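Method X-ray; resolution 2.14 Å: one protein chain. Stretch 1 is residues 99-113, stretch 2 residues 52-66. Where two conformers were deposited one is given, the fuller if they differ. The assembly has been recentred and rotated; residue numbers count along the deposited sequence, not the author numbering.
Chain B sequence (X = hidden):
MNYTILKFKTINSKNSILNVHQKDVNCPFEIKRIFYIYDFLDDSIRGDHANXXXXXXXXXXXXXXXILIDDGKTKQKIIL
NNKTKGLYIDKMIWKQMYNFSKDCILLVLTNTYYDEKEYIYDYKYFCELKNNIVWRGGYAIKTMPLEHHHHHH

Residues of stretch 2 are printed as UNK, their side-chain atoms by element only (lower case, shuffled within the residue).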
ATOM      1  N   ASN B  99     -11.394  12.451 -13.115  1.00 38.40           N
ATOM      2  CA  ASN B  99     -12.259  13.142 -12.187  1.00 38.18           C
ATOM      3  C   ASN B  99     -11.722  13.041 -10.779  1.00 38.82           C
ATOM      4  O   ASN B  99     -12.480  12.778  -9.820  1.00 34.37           O
ATOM      5  CB  ASN B  99     -13.676  12.543 -12.242  1.00 42.92           C
ATOM      6  CG  ASN B  99     -14.472  13.004 -13.454  1.00 50.04           C
ATOM      7  OD1 ASN B  99     -14.030  13.854 -14.208  1.00 46.73           O
ATOM      8  ND2 ASN B  99     -15.655  12.414 -13.649  1.00 57.35           N
ATOM      9  N   PHE B 100     -10.413  13.181 -10.640  1.00 36.23           N
ATOM     10  CA  PHE B 100      -9.831  13.067  -9.297  1.00 42.09           C
ATOM     11  C   PHE B 100     -10.116  14.301  -8.460  1.00 42.90           C
ATOM     12  O   PHE B 100      -9.847  15.380  -8.932  1.00 39.44           O
ATOM     13  CB  PHE B 100      -8.309  13.008  -9.408  1.00 36.84           C
ATOM     14  CG  PHE B 100      -7.793  11.756 -10.059  1.00 36.19           C
ATOM     15  CD1 PHE B 100      -7.494  11.748 -11.411  1.00 33.66           C
ATOM     16  CD2 PHE B 100      -7.649  10.577  -9.314  1.00 29.95           C
ATOM     17  CE1 PHE B 100      -7.007  10.593 -12.026  1.00 39.61           C
ATOM     18  CE2 PHE B 100      -7.175   9.424  -9.921  1.00 39.16           C
ATOM     19  CZ  PHE B 100      -6.857   9.426 -11.293  1.00 32.85           C
ATOM     20  N   SER B 101     -10.546  14.170  -7.217  1.00 46.59           N
ATOM     21  CA  SER B 101     -10.492  15.317  -6.316  1.00 42.16           C
ATOM     22  C   SER B 101      -9.044  15.764  -6.034  1.00 45.61           C
ATOM     23  O   SER B 101      -8.072  15.015  -6.246  1.00 35.03           O
ATOM     24  CB  SER B 101     -11.282  15.030  -5.039  1.00 43.68           C
ATOM     25  OG  SER B 101     -10.719  13.972  -4.271  1.00 40.83           O
ATOM     26  N   LYS B 102      -8.886  17.009  -5.595  1.00 43.81           N
ATOM     27  CA  LYS B 102      -7.554  17.610  -5.384  1.00 48.21           C
ATOM     28  C   LYS B 102      -6.841  16.879  -4.265  1.00 36.91           C
ATOM     29  O   LYS B 102      -5.650  16.707  -4.324  1.00 42.61           O
ATOM     30  CB  LYS B 102      -7.611  19.116  -5.036  1.00 56.14           C
ATOM     31  CG  LYS B 102      -8.549  19.490  -3.874  1.00 77.91           C
ATOM     32  CD  LYS B 102      -8.008  20.477  -2.827  1.00 85.81           C
ATOM     33  CE  LYS B 102      -7.698  19.865  -1.456  1.00 92.85           C
ATOM     34  NZ  LYS B 102      -6.324  19.284  -1.320  1.00 86.22           N
ATOM     35  N   ASP B 103      -7.591  16.439  -3.274  1.00 34.58           N
ATOM     36  CA  ASP B 103      -7.088  15.670  -2.148  1.00 36.39           C
ATOM     37  C   ASP B 103      -7.079  14.144  -2.378  1.00 39.49           C
ATOM     38  O   ASP B 103      -6.769  13.407  -1.449  1.00 37.43           O
ATOM     39  CB  ASP B 103      -7.956  15.951  -0.898  1.00 42.25           C
ATOM     40  CG  ASP B 103      -9.450  15.706  -1.106  1.00 45.06           C
ATOM     41  OD1 ASP B 103     -10.222  15.741  -0.116  1.00 58.87           O
ATOM     42  OD2 ASP B 103      -9.882  15.475  -2.243  1.00 47.96           O
ATOM     43  N   CYS B 104      -7.407  13.661  -3.573  1.00 38.89           N
ATOM     44  CA  CYS B 104      -7.442  12.236  -3.846  1.00 31.99           C
ATOM     45  C   CYS B 104      -6.051  11.630  -3.608  1.00 29.27           C
ATOM     46  O   CYS B 104      -5.047  12.157  -4.016  1.00 28.96           O
ATOM     47  CB  CYS B 104      -7.873  11.893  -5.261  1.00 34.23           C
ATOM     48  SG  CYS B 104      -8.095  10.086  -5.428  1.00 36.91           S
ATOM     49  N   ILE B 105      -6.013  10.528  -2.888  1.00 25.02           N
ATOM     50  CA  ILE B 105      -4.846   9.642  -2.885  1.00 32.17           C
ATOM     51  C   ILE B 105      -5.302   8.276  -3.337  1.00 27.83           C
ATOM     52  O   ILE B 105      -6.174   7.657  -2.716  1.00 31.56           O
ATOM     53  CB  ILE B 105      -4.222   9.480  -1.484  1.00 31.71           C
ATOM     54  CG1 ILE B 105      -3.765  10.862  -0.982  1.00 36.94           C
ATOM     55  CG2 ILE B 105      -3.062   8.470  -1.468  1.00 31.59           C
ATOM     56  CD1 ILE B 105      -3.590  10.873   0.543  1.00 38.41           C
ATOM     57  N   LEU B 106      -4.693   7.799  -4.410  1.00 30.70           N
ATOM     58  CA  LEU B 106      -5.104   6.532  -5.008  1.00 30.38           C
ATOM     59  C   LEU B 106      -4.045   5.527  -4.680  1.00 29.17           C
ATOM     60  O   LEU B 106      -2.904   5.745  -5.040  1.00 30.35           O
ATOM     61  CB  LEU B 106      -5.204   6.634  -6.534  1.00 30.67           C
ATOM     62  CG  LEU B 106      -5.587   5.316  -7.221  1.00 28.32           C
ATOM     63  CD1 LEU B 106      -7.006   4.931  -6.941  1.00 37.78           C
ATOM     64  CD2 LEU B 106      -5.385   5.474  -8.728  1.00 36.60           C
ATOM     65  N   LEU B 107      -4.436   4.454  -3.995  1.00 27.00           N
ATOM     66  CA  LEU B 107      -3.545   3.339  -3.743  1.00 28.87           C
ATOM     67  C   LEU B 107      -3.934   2.134  -4.618  1.00 26.26           C
ATOM     68  O   LEU B 107      -5.107   1.724  -4.670  1.00 29.85           O
ATOM     69  CB  LEU B 107      -3.645   2.961  -2.287  1.00 30.02           C
ATOM     70  CG  LEU B 107      -2.893   1.745  -1.757  1.00 32.75           C
ATOM     71  CD1 LEU B 107      -1.404   1.922  -1.839  1.00 29.32           C
ATOM     72  CD2 LEU B 107      -3.300   1.371  -0.332  1.00 34.23           C
ATOM     73  N   VAL B 108      -2.901   1.487  -5.134  1.00 29.45           N
ATOM     74  CA  VAL B 108      -2.997   0.302  -5.967  1.00 28.35           C
ATOM     75  C   VAL B 108      -2.130  -0.836  -5.476  1.00 27.22           C
ATOM     76  O   VAL B 108      -0.951  -0.707  -5.205  1.00 25.74           O
ATOM     77  CB  VAL B 108      -2.598   0.680  -7.417  1.00 29.46           C
ATOM     78  CG1 VAL B 108      -3.008  -0.431  -8.385  1.00 27.56           C
ATOM     79  CG2 VAL B 108      -3.299   1.971  -7.800  1.00 23.80           C
ATOM     80  N   LEU B 109      -2.742  -2.008  -5.379  1.00 27.93           N
ATOM     81  CA  LEU B 109      -2.031  -3.243  -5.077  1.00 26.88           C
ATOM     82  C   LEU B 109      -2.006  -4.112  -6.340  1.00 26.24           C
ATOM     83  O   LEU B 109      -3.005  -4.178  -7.087  1.00 27.98           O
ATOM     84  CB  LEU B 109      -2.800  -4.004  -4.003  1.00 27.85           C
ATOM     85  CG  LEU B 109      -3.513  -3.154  -2.916  1.00 32.09           C
ATOM     86  CD1 LEU B 109      -4.341  -3.990  -1.995  1.00 33.06           C
ATOM     87  CD2 LEU B 109      -2.541  -2.357  -2.077  1.00 33.73           C
ATOM     88  N   THR B 110      -0.880  -4.782  -6.544  1.00 27.72           N
ATOM     89  CA  THR B 110      -0.718  -5.689  -7.649  1.00 31.24           C
ATOM     90  C   THR B 110       0.218  -6.867  -7.301  1.00 32.93           C
ATOM     91  O   THR B 110       0.959  -6.892  -6.306  1.00 28.30           O
ATOM     92  CB  THR B 110      -0.269  -4.962  -8.920  1.00 31.83           C
ATOM     93  OG1 THR B 110      -0.290  -5.840 -10.071  1.00 35.33           O
ATOM     94  CG2 THR B 110       1.117  -4.483  -8.743  1.00 27.78           C
ATOM     95  N   ASN B 111       0.077  -7.898  -8.123  1.00 31.82           N
ATOM     96  CA  ASN B 111       0.755  -9.190  -7.919  1.00 30.11           C
ATOM     97  C   ASN B 111       2.005  -9.340  -8.767  1.00 36.66           C
ATOM     98  O   ASN B 111       2.527 -10.423  -8.833  1.00 32.19           O
ATOM     99  CB  ASN B 111      -0.213 -10.327  -8.200  1.00 32.44           C
ATOM    100  CG  ASN B 111      -0.739 -10.328  -9.647  1.00 35.23           C
ATOM    101  OD1 ASN B 111      -0.894  -9.310 -10.285  1.00 30.00           O
ATOM    102  ND2 ASN B 111      -1.070 -11.497 -10.136  1.00 41.17           N
ATOM    103  N   THR B 112       2.526  -8.271  -9.378  1.00 36.71           N
ATOM    104  CA  THR B 112       3.762  -8.426 -10.152  1.00 33.69           C
ATOM    105  C   THR B 112       4.761  -7.361  -9.891  1.00 32.63           C
ATOM    106  O   THR B 112       4.376  -6.264  -9.509  1.00 33.71           O
ATOM    107  CB  THR B 112       3.463  -8.319 -11.681  1.00 37.61           C
ATOM    108  OG1 THR B 112       2.872  -7.049 -11.959  1.00 45.42           O
ATOM    109  CG2 THR B 112       2.441  -9.348 -12.147  1.00 33.64           C
ATOM    110  N   TYR B 113       6.023  -7.623 -10.242  1.00 28.01           N
ATOM    111  CA  TYR B 113       6.979  -6.565 -10.400  1.00 32.34           C
ATOM    112  C   TYR B 113       6.662  -5.683 -11.612  1.00 35.83           C
ATOM    113  O   TYR B 113       6.072  -6.161 -12.551  1.00 38.59           O
ATOM    114  CB  TYR B 113       8.394  -7.132 -10.536  1.00 34.45           C
ATOM    115  CG  TYR B 113       8.873  -7.943  -9.325  1.00 47.00           C
ATOM    116  CD1 TYR B 113       8.834  -7.425  -8.030  1.00 48.57           C
ATOM    117  CD2 TYR B 113       9.444  -9.197  -9.505  1.00 62.47           C
ATOM    118  CE1 TYR B 113       9.292  -8.131  -6.951  1.00 53.72           C
ATOM    119  CE2 TYR B 113       9.921  -9.911  -8.441  1.00 64.41           C
ATOM    120  CZ  TYR B 113       9.817  -9.380  -7.171  1.00 66.43           C
ATOM    121  OH  TYR B 113      10.287 -10.115  -6.130  1.00 67.32           O
ATOM    122  N   UNK B  52      -1.082  -7.365 -19.402  1.00 31.90           N
ATOM    123  CA  UNK B  52      -1.153  -8.782 -19.810  1.00 36.13           C
ATOM    124  C   UNK B  52      -1.172  -9.777 -18.643  1.00 37.14           C
ATOM    125  O   UNK B  52      -1.934 -10.744 -18.656  1.00 43.41           O
ATOM    126  c   UNK B  52       1.374  -8.692 -22.753  1.00 33.76           C
ATOM    127  c   UNK B  52      -0.020  -8.607 -22.167  1.00 39.07           C
ATOM    128  c   UNK B  52       0.021  -9.122 -20.723  1.00 36.92           C
ATOM    129  c   UNK B  52      -1.012  -9.439 -22.993  1.00 39.58           C
ATOM    130  N   UNK B  53      -0.381  -9.494 -17.617  1.00 41.60           N
ATOM    131  CA  UNK B  53      -0.301 -10.361 -16.433  1.00 42.91           C
ATOM    132  C   UNK B  53      -0.915  -9.879 -15.122  1.00 38.80           C
ATOM    133  O   UNK B  53      -1.338 -10.698 -14.311  1.00 41.97           O
ATOM    134  o   UNK B  53       1.245 -11.947 -18.228  1.00 38.15           O
ATOM    135  c   UNK B  53       1.836 -11.136 -17.508  1.00 37.65           C
ATOM    136  n   UNK B  53       3.040 -10.643 -17.800  1.00 38.53           N
ATOM    137  c   UNK B  53       1.177 -10.683 -16.216  1.00 35.83           C
ATOM    138  N   UNK B  54      -0.866  -8.581 -14.846  1.00 37.36           N
ATOM    139  CA  UNK B  54      -1.114  -8.074 -13.504  1.00 32.96           C
ATOM    140  C   UNK B  54      -2.614  -8.003 -13.284  1.00 32.54           C
ATOM    141  O   UNK B  54      -3.397  -7.580 -14.148  1.00 30.99           O
ATOM    142  o   UNK B  54       0.864  -6.606 -13.549  1.00 31.71           O
ATOM    143  c   UNK B  54      -0.537  -6.669 -13.324  1.00 30.16           C
ATOM    144  N   UNK B  55      -2.964  -8.366 -12.062  1.00 31.59           N
ATOM    145  CA  UNK B  55      -4.210  -7.988 -11.447  1.00 31.61           C
ATOM    146  C   UNK B  55      -3.981  -6.806 -10.467  1.00 28.94           C
ATOM    147  O   UNK B  55      -2.856  -6.524 -10.038  1.00 29.64           O
ATOM    148  o   UNK B  55      -6.312 -11.756  -9.985  1.00 46.41           O
ATOM    149  o   UNK B  55      -4.480 -12.545 -10.959  1.00 42.27           O
ATOM    150  c   UNK B  55      -5.332 -11.652 -10.783  1.00 48.66           C
ATOM    151  c   UNK B  55      -5.137 -10.376 -11.588  1.00 43.18           C
ATOM    152  c   UNK B  55      -4.731  -9.220 -10.705  1.00 37.10           C
ATOM    153  N   UNK B  56      -5.067  -6.134 -10.128  1.00 28.41           N
ATOM    154  CA  UNK B  56      -5.032  -4.853  -9.419  1.00 29.58           C
ATOM    155  C   UNK B  56      -6.159  -4.811  -8.407  1.00 29.55           C
ATOM    156  O   UNK B  56      -7.219  -5.361  -8.671  1.00 29.42           O
ATOM    157  c   UNK B  56      -5.189  -3.658 -10.341  1.00 26.90           C
ATOM    158  c   UNK B  56      -1.862  -3.389 -12.991  1.00 30.34           C
ATOM    159  c   UNK B  56      -4.055  -3.522 -11.280  1.00 31.01           C
ATOM    160  c   UNK B  56      -2.848  -3.029 -10.840  1.00 26.57           C
ATOM    161  c   UNK B  56      -4.179  -3.915 -12.610  1.00 38.40           C
ATOM    162  c   UNK B  56      -1.736  -2.963 -11.664  1.00 26.12           C
ATOM    163  c   UNK B  56      -3.072  -3.836 -13.464  1.00 29.72           C
ATOM    164  N   UNK B  57      -5.894  -4.199  -7.249  1.00 28.74           N
ATOM    165  CA  UNK B  57      -6.953  -3.516  -6.476  1.00 26.28           C
ATOM    166  C   UNK B  57      -6.692  -2.006  -6.325  1.00 25.34           C
ATOM    167  O   UNK B  57      -5.620  -1.590  -5.944  1.00 29.36           O
ATOM    168  c   UNK B  57      -7.037  -4.151  -5.087  1.00 28.27           C
ATOM    169  c   UNK B  57      -8.069  -3.473  -4.191  1.00 30.45           C
ATOM    170  c   UNK B  57      -7.519  -5.575  -5.201  1.00 29.89           C
ATOM    171  c   UNK B  57      -7.352  -6.346  -3.921  1.00 31.38           C
ATOM    172  N   UNK B  58      -7.700  -1.206  -6.608  1.00 27.43           N
ATOM    173  CA  UNK B  58      -7.639   0.245  -6.607  1.00 30.12           C
ATOM    174  C   UNK B  58      -8.452   0.710  -5.383  1.00 30.14           C
ATOM    175  O   UNK B  58      -9.591   0.282  -5.184  1.00 29.64           O
ATOM    176  c   UNK B  58      -7.550  -1.038 -11.075  1.00 34.70           C
ATOM    177  c   UNK B  58      -5.938   0.699 -10.806  1.00 40.03           C
ATOM    178  c   UNK B  58      -8.319   0.844  -7.872  1.00 32.12           C
ATOM    179  c   UNK B  58      -6.575   1.104  -9.635  1.00 36.02           C
ATOM    180  c   UNK B  58      -8.167  -0.634  -9.907  1.00 33.88           C
ATOM    181  c   UNK B  58      -7.680   0.440  -9.169  1.00 33.62           C
ATOM    182  c   UNK B  58      -6.436  -0.364 -11.532  1.00 32.88           C
ATOM    183  N   UNK B  59      -7.887   1.619  -4.612  1.00 25.97           N
ATOM    184  CA  UNK B  59      -8.514   2.134  -3.399  1.00 27.14           C
ATOM    185  C   UNK B  59      -8.276   3.633  -3.354  1.00 31.25           C
ATOM    186  O   UNK B  59      -7.121   4.089  -3.511  1.00 29.37           O
ATOM    187  c   UNK B  59      -7.845  -0.039  -2.289  1.00 29.43           C
ATOM    188  c   UNK B  59      -6.913  -0.711  -1.314  1.00 31.94           C
ATOM    189  c   UNK B  59      -7.835   1.469  -2.183  1.00 27.57           C
ATOM    190  c   UNK B  59      -8.448   1.889  -0.856  1.00 29.00           C
ATOM    191  N   UNK B  60      -9.364   4.398  -3.173  1.00 29.19           N
ATOM    192  CA  UNK B  60      -9.252   5.791  -2.851  1.00 26.83           C
ATOM    193  C   UNK B  60      -9.064   5.938  -1.349  1.00 28.41           C
ATOM    194  O   UNK B  60     -10.037   5.914  -0.613  1.00 34.94           O
ATOM    195  c   UNK B  60     -10.489   6.532  -3.323  1.00 32.79           C
ATOM    196  N   UNK B  61      -7.824   6.035  -0.900  1.00 31.48           N
ATOM    197  CA  UNK B  61      -7.524   6.241   0.508  1.00 36.68           C
ATOM    198  C   UNK B  61      -7.940   7.580   0.983  1.00 36.36           C
ATOM    199  O   UNK B  61      -8.242   7.752   2.126  1.00 41.83           O
ATOM    200  c   UNK B  61      -5.298   4.938   0.625  1.00 46.15           C
ATOM    201  c   UNK B  61      -6.049   3.823   1.311  1.00 45.81           C
ATOM    202  c   UNK B  61      -3.918   5.069   1.219  1.00 49.01           C
ATOM    203  c   UNK B  61      -6.039   6.239   0.775  1.00 39.97           C
ATOM    204  N   UNK B  62      -7.885   8.567   0.111  1.00 39.73           N
ATOM    205  CA  UNK B  62      -8.495   9.816   0.445  1.00 36.45           C
ATOM    206  C   UNK B  62      -9.170  10.415  -0.780  1.00 37.99           C
ATOM    207  O   UNK B  62      -8.823  10.103  -1.906  1.00 39.07           O
ATOM    208  c   UNK B  62      -7.437  10.727   1.081  1.00 41.86           C
ATOM    209  n   UNK B  62      -7.642  13.011   1.803  1.00 49.65           N
ATOM    210  o   UNK B  62      -8.947  11.499   2.808  1.00 50.08           O
ATOM    211  c   UNK B  62      -8.058  11.777   1.998  1.00 46.05           C
ATOM    212  N   UNK B  63     -10.171  11.240  -0.572  1.00 35.32           N
ATOM    213  CA  UNK B  63     -10.941  11.784  -1.679  1.00 33.81           C
ATOM    214  C   UNK B  63     -11.667  10.757  -2.529  1.00 34.92           C
ATOM    215  O   UNK B  63     -12.093   9.690  -2.092  1.00 36.73           O
ATOM    216  N   UNK B  64     -11.766  11.075  -3.801  1.00 35.35           N
ATOM    217  CA  UNK B  64     -12.549  10.259  -4.709  1.00 42.22           C
ATOM    218  C   UNK B  64     -12.024  10.411  -6.124  1.00 35.76           C
ATOM    219  O   UNK B  64     -11.402  11.402  -6.489  1.00 32.00           O
ATOM    220  o   UNK B  64     -14.154  12.037  -5.031  0.75 49.53           O
ATOM    221  c   UNK B  64     -14.035  10.669  -4.689  1.00 44.90           C
ATOM    222  N   UNK B  65     -12.287   9.397  -6.920  1.00 36.53           N
ATOM    223  CA  UNK B  65     -12.021   9.496  -8.339  1.00 41.53           C
ATOM    224  C   UNK B  65     -12.988   8.507  -9.018  1.00 40.77           C
ATOM    225  O   UNK B  65     -13.746   7.807  -8.320  1.00 44.62           O
ATOM    226  s   UNK B  65     -10.137   7.424  -8.185  1.00 40.34           S
ATOM    227  c   UNK B  65     -10.551   9.145  -8.604  1.00 42.74           C
ATOM    228  N   UNK B  66     -12.956   8.483 -10.357  1.00 34.15           N
ATOM    229  CA  UNK B  66     -13.812   7.640 -11.179  1.00 38.96           C
ATOM    230  C   UNK B  66     -12.888   6.792 -12.026  1.00 33.86           C
ATOM    231  O   UNK B  66     -11.867   7.241 -12.541  1.00 34.59           O
ATOM    232  c   UNK B  66     -15.987   7.828 -12.528  1.00 55.99           C
ATOM    233  c   UNK B  66     -16.893   8.742 -13.351  1.00 52.68           C
ATOM    234  o   UNK B  66     -17.355   8.297 -14.432  1.00 52.65           O
ATOM    235  o   UNK B  66     -17.100   9.901 -12.940  1.00 58.38           O
ATOM    236  c   UNK B  66     -14.706   8.499 -12.089  1.00 37.64           C
TER
HETATM  237  O   HOH W   1      -2.252 -12.633 -12.327  1.00 42.30           O

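Position 52 carries four carbons, forked at the second, and reaches nothing on stretch 1: it is Leu52. Position 53 has two carbons, the second bearing one oxygen and one nitrogen, so it is Asn53, an exposed amide whose backbone O accepts a bond from a water. At position 54 one carbon leads to one oxygen, 2.6 Å from Thr112 OG1. This is Ser54, small and able to share a hydrogen bond with the threonine hydroxyl.

Position 55 shows three carbons, the third carrying two oxygens: Glu55. Its N donates to Asn111 OD1 (2.9 Å) and its O accepts from Thr110 OG1 (2.7 Å), while the water bound by Asn53 O also links Glu55 OE2 (2.6 Å) to Asn111 ND2 (2.7 Å). The partly exposed site lets the carboxylate meet solvent.

Position 56 has one carbon and a six-carbon ring, with no oxygen, hence Phe56; its CD1 lies 3.6 Å from Val108 CG1. Position 57 has four carbons forked at the first, one arm two carbons long, so it is Ile57, a beta-branched residue at home in a strand. Its CB lies 4.1 Å from Leu109 CD1, and its N and O bond to Leu109 O (2.9 Å) and Leu109 N (3.0 Å). Position 58 repeats the bare six-carbon ring: Phe58, with CD1 3.9 Å from Val108 CG2. Position 59 repeats the fork of 57 and is Ile59, its CD1 4.3 Å from Leu107 CD2 and 4.2 Å from Leu109 CD1.

Position 60 has a single carbon: Ala60, a small residue paired with Leu106. Position 61, four carbons forked at the second, is Leu61; its CG packs 3.9 Å from Leu107 CB where the chain turns a corner. Position 62 has two carbons, then an oxygen and a nitrogen. As Asn62 it can donate from ND2 to Asp103 O (3.4 Å, weak), while its O accepts from Ile105 N (3.0 Å).

Position 63 has no side chain and positive phi: Gly63. An ideal CB would lie 2.3 Å from Ser101 OG, a clash. Position 64, one carbon and one oxygen, is Ser64; its backbone does the pairing, N to Ser101 OG (3.1 Å) and O to Ser101 N (3.0 Å). Position 65 ends in sulfur after one carbon: Cys65, compact and apolar, with CB 3.3 Å from Phe100 CD2 and SG 4.2 Å from Leu106 CD1. Position 66 has three carbons and two terminal oxygens. It is Glu66, whose OE2 accepts from Asn99 ND2 (3.0 Å).

The contact is an antiparallel strand pair. Backbone bonds join Leu109 to Ile57 and Leu107 to Ile59, and a bulge between Ile105 and Leu106 shifts the register by one. Leu107, Leu109, Ile57 and Ile59 pack on one face, Leu106, Val108, Phe56 and Phe58 on the other. Polar side chains and a water tie the ends.

Stretch 2 52-66: LNSEFIFIALNGSCE
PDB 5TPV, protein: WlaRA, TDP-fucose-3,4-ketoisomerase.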